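Local structure of tail fiber protein (Acinetobacter phage AM24, 5W5P) at the interface of chains A and B. The protein forms the trimeric tailspike of the phage, which probably binds and degrades the capsular polysaccharide of its Acinetobacter baumannii host. Residues are numbered along the deposited sequence; one frame, centred on the assembly and turned at random. Chains: chain A/B, Tail fiber protein.

The interface of chains A and B. Residues chain A 373, 410, 412, 429, 431; chain B 329-330, 365-367, 402, 404.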
ATOM      1  N   GLN A 373      -0.551  -8.099 -11.505  1.00 39.14           N
ATOM      2  CA  GLN A 373      -0.715  -8.627 -12.853  1.00 39.75           C
ATOM      3  C   GLN A 373       0.401  -9.620 -13.119  1.00 38.50           C
ATOM      4  O   GLN A 373       1.578  -9.248 -13.134  1.00 39.06           O
ATOM      5  CB  GLN A 373      -0.700  -7.532 -13.917  1.00 40.11           C
ATOM      6  CG  GLN A 373      -0.642  -8.090 -15.330  1.00 39.73           C
ATOM      7  CD  GLN A 373      -0.369  -7.027 -16.377  1.00 42.68           C
ATOM      8  OE1 GLN A 373       0.776  -6.823 -16.788  1.00 44.01           O
ATOM      9  NE2 GLN A 373      -1.422  -6.358 -16.830  1.00 39.44           N
ATOM     10  N   GLY A 410      -8.231  -9.839  -6.211  1.00 38.26           N
ATOM     11  CA  GLY A 410      -8.178  -8.874  -7.293  1.00 36.49           C
ATOM     12  C   GLY A 410      -6.960  -8.936  -8.189  1.00 38.19           C
ATOM     13  O   GLY A 410      -6.622  -7.930  -8.820  1.00 37.97           O
ATOM     14  N   TRP A 412      -4.625 -10.552 -11.480  1.00 39.55           N
ATOM     15  CA  TRP A 412      -4.858 -10.869 -12.885  1.00 40.32           C
ATOM     16  C   TRP A 412      -3.710 -11.724 -13.393  1.00 41.38           C
ATOM     17  O   TRP A 412      -2.544 -11.326 -13.291  1.00 40.69           O
ATOM     18  CB  TRP A 412      -4.966  -9.597 -13.741  1.00 41.30           C
ATOM     19  CG  TRP A 412      -5.422  -9.835 -15.157  1.00 41.28           C
ATOM     20  CD1 TRP A 412      -6.670  -9.606 -15.660  1.00 42.40           C
ATOM     21  CD2 TRP A 412      -4.636 -10.335 -16.252  1.00 41.47           C
ATOM     22  NE1 TRP A 412      -6.713  -9.936 -16.992  1.00 44.54           N
ATOM     23  CE2 TRP A 412      -5.479 -10.386 -17.380  1.00 41.31           C
ATOM     24  CE3 TRP A 412      -3.305 -10.750 -16.386  1.00 36.14           C
ATOM     25  CZ2 TRP A 412      -5.036 -10.833 -18.625  1.00 39.60           C
ATOM     26  CZ3 TRP A 412      -2.868 -11.201 -17.619  1.00 36.79           C
ATOM     27  CH2 TRP A 412      -3.731 -11.239 -18.724  1.00 38.73           C
ATOM     28  N   GLY A 429     -12.256 -12.089  -6.660  1.00 41.30           N
ATOM     29  CA  GLY A 429     -11.909 -10.979  -7.525  1.00 37.44           C
ATOM     30  C   GLY A 429     -10.754 -11.220  -8.471  1.00 38.10           C
ATOM     31  O   GLY A 429     -10.327 -10.281  -9.151  1.00 39.72           O
ATOM     32  N   ALA A 431      -8.626 -12.753 -11.759  1.00 35.43           N
ATOM     33  CA  ALA A 431      -8.873 -12.986 -13.175  1.00 37.75           C
ATOM     34  C   ALA A 431      -7.931 -14.063 -13.692  1.00 43.76           C
ATOM     35  O   ALA A 431      -6.720 -13.989 -13.471  1.00 45.45           O
ATOM     36  CB  ALA A 431      -8.696 -11.703 -13.978  1.00 35.94           C
TER
ATOM     37  N   TYR B 329      -6.835  -3.716 -15.927  1.00 37.82           N
ATOM     38  CA  TYR B 329      -6.441  -4.990 -15.338  1.00 35.93           C
ATOM     39  C   TYR B 329      -5.473  -4.715 -14.193  1.00 39.05           C
ATOM     40  O   TYR B 329      -4.552  -3.902 -14.340  1.00 39.08           O
ATOM     41  CB  TYR B 329      -5.776  -5.912 -16.364  1.00 36.48           C
ATOM     42  CG  TYR B 329      -6.638  -6.310 -17.541  1.00 39.00           C
ATOM     43  CD1 TYR B 329      -7.998  -6.038 -17.562  1.00 41.46           C
ATOM     44  CD2 TYR B 329      -6.084  -6.957 -18.634  1.00 40.43           C
ATOM     45  CE1 TYR B 329      -8.784  -6.399 -18.641  1.00 40.42           C
ATOM     46  CE2 TYR B 329      -6.863  -7.324 -19.721  1.00 43.26           C
ATOM     47  CZ  TYR B 329      -8.213  -7.040 -19.718  1.00 42.66           C
ATOM     48  OH  TYR B 329      -8.992  -7.396 -20.796  1.00 43.46           O
ATOM     49  N   ALA B 330      -5.689  -5.383 -13.057  1.00 38.32           N
ATOM     50  CA  ALA B 330      -4.837  -5.249 -11.876  1.00 38.71           C
ATOM     51  C   ALA B 330      -4.741  -3.788 -11.423  1.00 40.54           C
ATOM     52  O   ALA B 330      -3.670  -3.178 -11.405  1.00 39.35           O
ATOM     53  CB  ALA B 330      -3.448  -5.843 -12.133  1.00 34.15           C
ATOM     54  N   SER B 365     -10.965  -5.882 -15.206  1.00 43.57           N
ATOM     55  CA  SER B 365     -10.771  -7.225 -14.658  1.00 42.10           C
ATOM     56  C   SER B 365      -9.714  -7.173 -13.563  1.00 38.27           C
ATOM     57  O   SER B 365      -8.524  -7.047 -13.863  1.00 39.22           O
ATOM     58  CB  SER B 365     -10.374  -8.205 -15.758  1.00 42.63           C
ATOM     59  OG  SER B 365     -10.438  -9.536 -15.286  1.00 36.61           O
ATOM     60  N   GLY B 366     -10.147  -7.300 -12.311  1.00 36.71           N
ATOM     61  CA  GLY B 366      -9.231  -7.284 -11.188  1.00 35.36           C
ATOM     62  C   GLY B 366      -8.926  -5.889 -10.680  1.00 37.52           C
ATOM     63  O   GLY B 366      -7.852  -5.348 -10.952  1.00 38.20           O
ATOM     64  N   VAL B 367      -9.871  -5.292  -9.953  1.00 37.57           N
ATOM     65  CA  VAL B 367      -9.731  -3.951  -9.396  1.00 38.49           C
ATOM     66  C   VAL B 367     -10.217  -3.981  -7.954  1.00 40.06           C
ATOM     67  O   VAL B 367     -11.293  -4.519  -7.668  1.00 44.28           O
ATOM     68  CB  VAL B 367     -10.522  -2.899 -10.208  1.00 38.42           C
ATOM     69  CG1 VAL B 367     -10.202  -1.490  -9.721  1.00 32.76           C
ATOM     70  CG2 VAL B 367     -10.235  -3.030 -11.695  1.00 33.37           C
ATOM     71  N   VAL B 402     -12.714 -14.550 -16.416  1.00 46.59           N
ATOM     72  CA  VAL B 402     -11.908 -13.691 -17.273  1.00 44.69           C
ATOM     73  C   VAL B 402     -12.034 -12.234 -16.852  1.00 47.57           C
ATOM     74  O   VAL B 402     -11.029 -11.539 -16.666  1.00 49.77           O
ATOM     75  CB  VAL B 402     -12.303 -13.896 -18.745  1.00 43.07           C
ATOM     76  CG1 VAL B 402     -11.326 -13.179 -19.660  1.00 43.85           C
ATOM     77  CG2 VAL B 402     -12.354 -15.380 -19.072  1.00 40.85           C
ATOM     78  N   ALA B 404     -13.088 -10.210 -14.035  1.00 44.85           N
ATOM     79  CA  ALA B 404     -13.408 -10.157 -12.612  1.00 40.89           C
ATOM     80  C   ALA B 404     -13.914  -8.774 -12.229  1.00 41.66           C
ATOM     81  O   ALA B 404     -13.180  -7.791 -12.391  1.00 41.36           O
ATOM     82  CB  ALA B 404     -12.181 -10.517 -11.784  1.00 35.30           C
TER
HETATM   83  O   HOH W   1     -11.520  -7.780  -8.926  1.00 38.04           O
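A:Trp412 lays one face of its indole on the phenol ring of B:Tyr329. The rings are stacked, with planes 12° apart and centroids 4.4 Å apart, counted from the five-membered ring. CD2 of B:Tyr329 sits over the rim of the indole near NE1 of A:Trp412, at 3.5 Å, and the side chains cross. NE1 in turn lies over one face of the B:Tyr329 ring, towards its rim. At the indole edge, in plane, lies CB of B:Ser365, 4.0 Å from CD1 of A:Trp412. CG of A:Trp412 is anti to its backbone N (chi1 -171°), which lays the indole along the interface with one face turned to chain B.

Beside the stack, CB of A:Ala431 lies 3.6 Å from the carbonyl O of B:Val402. Within chain B, the hydroxyl OG of B:Ser365 donates to that same O and accepts from N of B:Ala404 at 3.0 Å. On the other flank, CB of A:Gln373 meets the methyl of B:Ala330 at 3.7 Å.

No direct polar bond joins the chains in this patch. A water links them instead, 2.8 Å from O of A:Gly429 and 3.2 Å from N of B:Val367.

The strands 373-375, 412-413 and 431-432 of chain A present these side chains to strand 365-370 and nearby loops of chain B. The patch is part of the subunit interface of the trimer. Stacking and apolar contacts here probably help hold the elongated spike together.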